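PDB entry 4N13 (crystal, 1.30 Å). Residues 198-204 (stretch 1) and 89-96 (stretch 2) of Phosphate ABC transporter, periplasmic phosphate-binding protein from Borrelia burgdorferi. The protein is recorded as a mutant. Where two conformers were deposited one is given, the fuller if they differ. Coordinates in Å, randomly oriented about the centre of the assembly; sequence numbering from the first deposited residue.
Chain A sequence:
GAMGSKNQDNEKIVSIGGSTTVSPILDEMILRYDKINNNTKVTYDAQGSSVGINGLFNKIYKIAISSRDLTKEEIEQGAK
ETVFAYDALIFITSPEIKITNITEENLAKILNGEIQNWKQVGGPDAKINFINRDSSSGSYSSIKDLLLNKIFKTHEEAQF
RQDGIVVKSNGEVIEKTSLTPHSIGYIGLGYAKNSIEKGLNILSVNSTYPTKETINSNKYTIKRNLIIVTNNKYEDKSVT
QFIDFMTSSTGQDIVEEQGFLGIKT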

# COMPACT_ATOMS: atom_id res chain seq x y z
N LYS A 198 19.21 10.19 -5.99
CA LYS A 198 19.56 11.19 -4.97
C LYS A 198 20.67 10.69 -4.02
O LYS A 198 21.15 11.43 -3.16
CB LYS A 198 18.30 11.55 -4.18
CG LYS A 198 18.38 12.79 -3.34
CD LYS A 198 18.40 14.05 -4.22
CE LYS A 198 17.97 15.28 -3.45
NZ LYS A 198 18.10 16.52 -4.27
N GLY A 199 21.08 9.44 -4.17
CA GLY A 199 22.16 8.89 -3.37
C GLY A 199 21.75 8.39 -2.00
O GLY A 199 22.59 8.23 -1.12
N LEU A 200 20.47 8.06 -1.83
CA LEU A 200 19.99 7.57 -0.55
C LEU A 200 20.06 6.06 -0.52
O LEU A 200 20.44 5.45 -1.50
CB LEU A 200 18.58 8.08 -0.26
CG LEU A 200 18.48 9.60 -0.37
CD1 LEU A 200 17.03 10.03 -0.12
CD2 LEU A 200 19.45 10.33 0.57
N ASN A 201 19.78 5.46 0.64
CA ASN A 201 19.79 4.01 0.79
C ASN A 201 18.41 3.48 1.12
O ASN A 201 17.79 3.96 2.04
CB ASN A 201 20.75 3.59 1.89
CG ASN A 201 21.13 2.10 1.77
OD1 ASN A 201 21.74 1.69 0.78
ND2 ASN A 201 20.69 1.30 2.72
N ILE A 202 17.97 2.46 0.38
CA ILE A 202 16.72 1.77 0.67
C ILE A 202 17.01 0.57 1.56
O ILE A 202 17.84 -0.28 1.23
CB ILE A 202 16.06 1.26 -0.63
CG1 ILE A 202 15.74 2.43 -1.56
CG2 ILE A 202 14.80 0.46 -0.30
CD1 ILE A 202 15.46 2.04 -2.98
N LEU A 203 16.33 0.48 2.69
CA LEU A 203 16.52 -0.61 3.63
C LEU A 203 15.85 -1.89 3.16
O LEU A 203 14.74 -1.87 2.62
CB LEU A 203 15.95 -0.26 5.00
CG LEU A 203 16.64 0.85 5.76
CD1 LEU A 203 15.89 1.18 7.03
CD2 LEU A 203 18.11 0.54 6.04
N SER A 204 16.48 -3.02 3.43
CA SER A 204 15.73 -4.28 3.45
C SER A 204 14.98 -4.38 4.77
O SER A 204 15.40 -3.82 5.80
CB SER A 204 16.66 -5.49 3.23
OG SER A 204 17.65 -5.61 4.23
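Stretch 2, residues 89-96: LIFITSPE

On one face, Ile-202 packs against two isoleucines of stretch 2: its CG1 is 3.9 Å from CG2 of Ile-92, and its CD1 is 4.0 Å from CD1 of Ile-90. Ile-202 holds its chi1 in the m well, whereas Ile-90 and Ile-92 both adopt p. Leu-200 adds to this apolar patch, its CD1 lying 3.8 Å from CD1 of Ile-92, while its CD2 reaches to 4.2 Å from CD of Pro-95. The other face carries Asn-201 and Thr-93, and here Leu-203 CD1 packs 3.8 Å from Thr-93 CG2 and 4.2 Å from Phe-91 CB; the phenyl ring itself leads away from stretch 1. Together the two stretches bury 502 Å², both sides summed.

Between these two layers of side chains the backbones pair in antiparallel register. Residues 89-93 are strand, continuing one that begins earlier in the chain, and Asn-201 and Ile-202 pair with it. The end-to-end directions of the touching parts, from CA of Gly-199 to CA of Leu-203 and from CA of Ile-90 to CA of Pro-95, are 127° apart. Ile-202 and Ile-92 form the non-hydrogen-bonded pair, their CA atoms 4.5 Å apart; Asn-201 and Thr-93 form the hydrogen-bonded pair, with CA atoms 5.3 Å apart. In the latter, Thr-93 N donates to Asn-201 O at 2.9 Å and Asn-201 N donates to Thr-93 O at 3.2 Å. A third bond, from Leu-203 N to Phe-91 O at 2.9 Å, is nearly straight, with an angle of 169° at the hydrogen. Two of these acceptors, Asn-201 O and Phe-91 O, also receive CA-H...O contacts, from Ile-92 CA at 3.2 Å and Ile-202 CA at 3.4 Å respectively.

Beyond Leu-203 N the direct ladder gives way to water 1, which accepts from Phe-91 N at 2.8 Å and donates to Leu-203 O at 2.8 Å, bridging the backbones where they stand farther apart. At the other end, Gly-199 leaves a helix through a Schellman motif; its positive phi would jam a CB against the preceding carbonyl, and its O lies 3.7 Å from Pro-95 CB. The polar edge of stretch 2 is tied internally: Thr-93 OG1 donates to Ser-94 O at 3.1 Å, and Ser-94 OG to Glu-96 OE2 at 2.6 Å.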

# COMPACT_ATOMS: atom_id res chain seq x y z
N LEU A 89 5.34 0.39 0.24
CA LEU A 89 6.17 1.49 0.74
C LEU A 89 7.53 0.96 1.13
O LEU A 89 7.66 -0.21 1.53
CB LEU A 89 5.52 2.18 1.95
CG LEU A 89 4.18 2.82 1.60
CD1 LEU A 89 3.03 1.86 1.90
CD2 LEU A 89 4.06 4.14 2.30
N ILE A 90 8.52 1.84 1.03
CA ILE A 90 9.90 1.49 1.31
C ILE A 90 10.49 2.54 2.23
O ILE A 90 10.01 3.68 2.30
CB ILE A 90 10.71 1.38 -0.01
CG1 ILE A 90 10.88 2.75 -0.67
CG2 ILE A 90 10.01 0.41 -0.94
CD1 ILE A 90 11.65 2.72 -2.00
N PHE A 91 11.50 2.13 2.97
CA PHE A 91 12.17 2.99 3.93
C PHE A 91 13.54 3.39 3.40
O PHE A 91 14.33 2.55 2.96
CB PHE A 91 12.26 2.28 5.28
CG PHE A 91 10.95 2.30 6.00
CD1 PHE A 91 10.69 3.30 6.93
CD2 PHE A 91 9.94 1.42 5.70
CE1 PHE A 91 9.46 3.38 7.58
CE2 PHE A 91 8.69 1.50 6.35
CZ PHE A 91 8.49 2.48 7.29
N ILE A 92 13.80 4.69 3.44
CA ILE A 92 15.04 5.26 2.96
C ILE A 92 15.77 5.95 4.09
O ILE A 92 15.15 6.48 5.03
CB ILE A 92 14.84 6.24 1.79
CG1 ILE A 92 13.82 7.33 2.12
CG2 ILE A 92 14.38 5.46 0.55
CD1 ILE A 92 13.83 8.47 1.14
N THR A 93 17.10 5.92 4.03
CA THR A 93 17.91 6.58 5.04
C THR A 93 18.97 7.42 4.39
O THR A 93 19.34 7.25 3.22
CB THR A 93 18.60 5.58 6.00
OG1 THR A 93 19.66 4.90 5.34
CG2 THR A 93 17.62 4.57 6.57
N SER A 94 19.52 8.33 5.19
CA SER A 94 20.71 9.03 4.75
C SER A 94 21.89 8.04 4.62
O SER A 94 21.90 6.99 5.24
CB SER A 94 21.01 10.18 5.68
OG SER A 94 21.03 9.76 7.00
N PRO A 95 22.85 8.37 3.75
CA PRO A 95 23.81 7.32 3.38
C PRO A 95 24.94 7.05 4.37
O PRO A 95 25.73 6.15 4.14
CB PRO A 95 24.37 7.81 2.04
CG PRO A 95 24.17 9.29 2.06
CD PRO A 95 22.92 9.53 2.86
N GLU A 96 25.03 7.85 5.42
CA GLU A 96 26.12 7.70 6.38
C GLU A 96 25.77 6.71 7.49
O GLU A 96 26.65 6.24 8.19
CB GLU A 96 26.56 9.06 6.95
CG GLU A 96 25.82 9.54 8.19
CD GLU A 96 24.42 10.05 7.90
OE1 GLU A 96 24.11 11.19 8.30
OE2 GLU A 96 23.61 9.30 7.31
O HOH W 1 12.22 -0.59 2.61